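Local atomic coordinates of phosphate binding protein (PDB entry 4JWO), a protein that probably binds phosphate as the PstS-family component of a system that transports phosphate across the cytoplasmic membrane. Residues A115-P118 and K122-A125; K175-E178 and P184-P187. All coordinates share one frame; numbering follows the deposited sequence. Where two conformers were deposited one is given.

Contact 1 (A115-P118 and K122-A125). With SO4 (sulfate ion), chain B.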
loop_
_atom_site.group_PDB
_atom_site.type_symbol
_atom_site.label_atom_id
_atom_site.label_comp_id
_atom_site.label_asym_id
_atom_site.label_seq_id
_atom_site.Cartn_x
_atom_site.Cartn_y
_atom_site.Cartn_z
ATOM N N ALA A 115 2.710 6.715 -6.028
ATOM C CA ALA A 115 3.874 5.857 -5.853
ATOM C C ALA A 115 3.793 5.108 -4.540
ATOM O O ALA A 115 3.436 5.688 -3.514
ATOM C CB ALA A 115 5.142 6.684 -5.896
ATOM N N SER A 116 4.128 3.821 -4.573
ATOM C CA SER A 116 4.131 3.043 -3.339
ATOM C C SER A 116 5.518 3.059 -2.708
ATOM O O SER A 116 5.764 2.393 -1.713
ATOM C CB SER A 116 3.689 1.610 -3.599
ATOM O OG SER A 116 4.625 0.947 -4.418
ATOM N N ARG A 117 6.413 3.843 -3.289
ATOM C CA ARG A 117 7.749 4.040 -2.744
ATOM C C ARG A 117 8.189 5.411 -3.196
ATOM O O ARG A 117 7.654 5.933 -4.174
ATOM C CB ARG A 117 8.713 2.996 -3.307
ATOM C CG ARG A 117 8.705 2.933 -4.822
ATOM C CD ARG A 117 10.034 2.486 -5.394
ATOM N NE ARG A 117 9.949 2.312 -6.845
ATOM C CZ ARG A 117 10.014 3.307 -7.723
ATOM N NH1 ARG A 117 10.173 4.553 -7.294
ATOM N NH2 ARG A 117 9.919 3.059 -9.027
ATOM N N PRO A 118 9.170 6.001 -2.508
ATOM C CA PRO A 118 9.681 7.288 -2.982
ATOM C C PRO A 118 10.308 7.157 -4.368
ATOM O O PRO A 118 10.794 6.083 -4.737
ATOM C CB PRO A 118 10.760 7.630 -1.957
ATOM C CG PRO A 118 10.387 6.864 -0.735
ATOM C CD PRO A 118 9.812 5.583 -1.249
ATOM N N LYS A 122 17.592 7.432 -9.667
ATOM C CA LYS A 122 17.645 7.413 -11.129
ATOM C C LYS A 122 16.443 8.133 -11.724
ATOM O O LYS A 122 16.588 8.919 -12.656
ATOM C CB LYS A 122 17.747 5.987 -11.691
ATOM C CG LYS A 122 17.889 5.950 -13.212
ATOM C CD LYS A 122 18.023 4.533 -13.766
ATOM C CE LYS A 122 18.147 4.558 -15.289
ATOM N NZ LYS A 122 18.241 3.198 -15.893
ATOM N N GLU A 123 15.255 7.868 -11.181
ATOM C CA GLU A 123 14.056 8.557 -11.642
ATOM C C GLU A 123 14.145 10.051 -11.363
ATOM O O GLU A 123 13.756 10.871 -12.189
ATOM C CB GLU A 123 12.798 7.959 -11.001
ATOM C CG GLU A 123 12.423 6.595 -11.539
ATOM C CD GLU A 123 11.500 5.828 -10.610
ATOM O OE1 GLU A 123 11.403 6.194 -9.415
ATOM O OE2 GLU A 123 10.868 4.853 -11.080
ATOM N N ALA A 124 14.670 10.406 -10.197
ATOM C CA ALA A 124 14.850 11.811 -9.855
ATOM C C ALA A 124 15.816 12.503 -10.815
ATOM O O ALA A 124 15.575 13.629 -11.241
ATOM C CB ALA A 124 15.335 11.950 -8.426
ATOM N N ALA A 125 16.904 11.820 -11.156
ATOM C CA ALA A 125 17.882 12.378 -12.085
ATOM C C ALA A 125 17.283 12.532 -13.482
ATOM O O ALA A 125 17.561 13.512 -14.170
ATOM C CB ALA A 125 19.139 11.520 -12.132
HETATM S S SO4 B . 3.269 -0.793 -7.511
HETATM O O1 SO4 B . 3.124 -2.057 -6.798
HETATM O O2 SO4 B . 3.474 0.311 -6.584
HETATM O O3 SO4 B . 4.431 -0.891 -8.377
HETATM O O4 SO4 B . 2.044 -0.549 -8.282
#

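Contact 2 (K175-E178 and P184-P187)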
loop_
_atom_site.group_PDB
_atom_site.type_symbol
_atom_site.label_atom_id
_atom_site.label_comp_id
_atom_site.label_asym_id
_atom_site.label_seq_id
_atom_site.Cartn_x
_atom_site.Cartn_y
_atom_site.Cartn_z
ATOM N N LYS A 175 3.193 -27.812 4.289
ATOM C CA LYS A 175 3.128 -28.133 5.710
ATOM C C LYS A 175 3.961 -27.177 6.547
ATOM O O LYS A 175 5.015 -26.714 6.120
ATOM C CB LYS A 175 3.627 -29.560 5.958
ATOM C CG LYS A 175 2.749 -30.634 5.368
ATOM C CD LYS A 175 3.372 -32.009 5.532
ATOM C CE LYS A 175 2.397 -33.097 5.110
ATOM N NZ LYS A 175 2.948 -34.463 5.345
ATOM N N TRP A 176 3.503 -26.911 7.761
ATOM C CA TRP A 176 4.230 -26.004 8.639
ATOM C C TRP A 176 5.646 -26.503 8.933
ATOM O O TRP A 176 6.571 -25.706 9.087
ATOM C CB TRP A 176 3.450 -25.798 9.937
ATOM C CG TRP A 176 2.227 -24.953 9.778
ATOM C CD1 TRP A 176 0.944 -25.389 9.641
ATOM C CD2 TRP A 176 2.167 -23.521 9.763
ATOM N NE1 TRP A 176 0.084 -24.323 9.543
ATOM C CE2 TRP A 176 0.812 -23.157 9.625
ATOM C CE3 TRP A 176 3.131 -22.509 9.863
ATOM C CZ2 TRP A 176 0.391 -21.824 9.569
ATOM C CZ3 TRP A 176 2.714 -21.187 9.815
ATOM C CH2 TRP A 176 1.352 -20.858 9.674
ATOM N N SER A 177 5.807 -27.825 9.017
ATOM C CA SER A 177 7.095 -28.454 9.336
ATOM C C SER A 177 8.147 -28.132 8.284
ATOM O O SER A 177 9.354 -28.282 8.518
ATOM C CB SER A 177 6.932 -29.974 9.427
ATOM O OG SER A 177 6.353 -30.470 8.228
ATOM N N GLU A 178 7.680 -27.725 7.113
ATOM C CA GLU A 178 8.561 -27.418 5.998
ATOM C C GLU A 178 9.040 -25.971 6.041
ATOM O O GLU A 178 9.958 -25.601 5.310
ATOM C CB GLU A 178 7.845 -27.701 4.663
ATOM C CG GLU A 178 7.634 -29.182 4.396
ATOM C CD GLU A 178 6.689 -29.459 3.238
ATOM O OE1 GLU A 178 5.827 -28.605 2.957
ATOM O OE2 GLU A 178 6.800 -30.536 2.613
ATOM N N PRO A 184 4.760 -28.186 13.490
ATOM C CA PRO A 184 3.906 -29.360 13.278
ATOM C C PRO A 184 3.830 -29.842 11.835
ATOM O O PRO A 184 3.797 -29.062 10.873
ATOM C CB PRO A 184 2.531 -28.889 13.759
ATOM C CG PRO A 184 2.854 -27.882 14.820
ATOM C CD PRO A 184 4.092 -27.164 14.319
ATOM N N ASP A 185 3.809 -31.165 11.707
ATOM C CA ASP A 185 3.620 -31.843 10.430
ATOM C C ASP A 185 2.143 -31.754 10.052
ATOM O O ASP A 185 1.420 -32.753 10.030
ATOM C CB ASP A 185 4.067 -33.300 10.572
ATOM C CG ASP A 185 3.931 -34.087 9.279
ATOM O OD1 ASP A 185 3.965 -33.465 8.203
ATOM O OD2 ASP A 185 3.793 -35.327 9.338
ATOM N N GLU A 186 1.696 -30.536 9.774
ATOM C CA GLU A 186 0.286 -30.260 9.535
ATOM C C GLU A 186 0.176 -29.317 8.355
ATOM O O GLU A 186 1.056 -28.485 8.142
ATOM C CB GLU A 186 -0.335 -29.580 10.761
ATOM C CG GLU A 186 -0.287 -30.404 12.051
ATOM C CD GLU A 186 -1.211 -31.608 12.027
ATOM O OE1 GLU A 186 -2.081 -31.679 11.132
ATOM O OE2 GLU A 186 -1.069 -32.485 12.911
ATOM N N PRO A 187 -0.919 -29.424 7.591
ATOM C CA PRO A 187 -1.040 -28.573 6.402
ATOM C C PRO A 187 -1.162 -27.100 6.741
ATOM O O PRO A 187 -1.781 -26.725 7.741
ATOM C CB PRO A 187 -2.352 -29.049 5.758
ATOM C CG PRO A 187 -2.589 -30.410 6.317
ATOM C CD PRO A 187 -2.020 -30.396 7.699
HETATM O O HOH W 1 1.606 -36.130 7.399
#

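Contact 1 (A115-P118 and K122-A125)
Arg117 and Glu123 meet in a two-pronged, end-on salt bridge between the loop leaving strand 112-115 and the first turn of helix 121-129, in a periplasmic-binding-protein fold of the PstS family. NH1 of Arg117 reaches OE1 of Glu123 at 3.0 Å, on that oxygen's syn lone pair, while NH2 of Arg117 takes OE2 of Glu123 at 2.9 Å. The fit is not flat: guanidinium and carboxylate planes are turned 37° apart, and both oxygens lie tilted from the guanidinium plane. The two side chains come from opposite directions, Arg117 running extended from CG to NE and Glu123 extended beyond CG. Phe102 of helix 98-106 packs against both charged side chains. One residue before the arginine the loop reaches the anion site, where Ser116 OG lies beside a sulfate, probably from the crystallisation liquor, that is also bound by Ser68, Ser69 and Thr98; this is consistent with a phosphate pocket. A further bond steadies the arginine: NH1 of Arg117 also donates a hydrogen bond to Pro118 O at 3.0 Å, an oxygen that lies close to the guanidinium plane.

Contact 2 (K175-E178 and P184-P187)
Lys175, Trp176 and Asp185 carry most of this contact, in which a loop between helix 160-167 and strand 189-192 folds back on itself at the surface. A single beta bridge pairs Lys175 with Pro187, and an inverse gamma turn centred on Asp185 bends the returning segment. Lys175 and Asp185 lie side by side and point the same way. The lysine is extended beyond CG, which lays its CD 3.1 Å from OD1 of Asp185 before NZ makes a salt bridge to the same oxygen, on the syn lone pair, at 3.2 Å. With CG of Asp185 anti to its backbone N (chi1 -179°) and beside the carbonyl carbon, the carboxylate runs alongside the lysine chain. The backbones also join: Trp176 N donates to Glu186 O at 2.9 Å, and the CA of Lys175 turns its hydrogen to the same carbonyl oxygen. Trp176 is the buried member. Its CB sits 3.4 Å from Pro184 O, its CD1 lies 3.4 Å from Glu186 O, and its indole NE1 is hydrogen-bonded to the carbonyl of Gly236. Phe154 meets the indole edge-to-face, linking this loop to the one that carries Phe154. At the outer end a water closes the salt bridge into a ring, accepting from Lys175 NZ and donating to Asp185 OD2, each at 3.0 Å.

Both contacts lie at the surface, about 40 Å apart between centres, and share no helix or strand; their nearest atoms are about 26 Å apart. Each brings together pieces of chain close in sequence. Contact 1 joins a loop to the helix that follows it and rests on one pair of charged side chains, with no backbone bond across. Contact 2 closes a loop upon itself and buries roughly four times as much surface, 337 against 85 Å², mixing a main-chain bond and an indole with its single-oxygen salt bridge. Contact 1 also adjoins the anion site, whereas contact 2 lies far out, about 30 Å from the chain's centre.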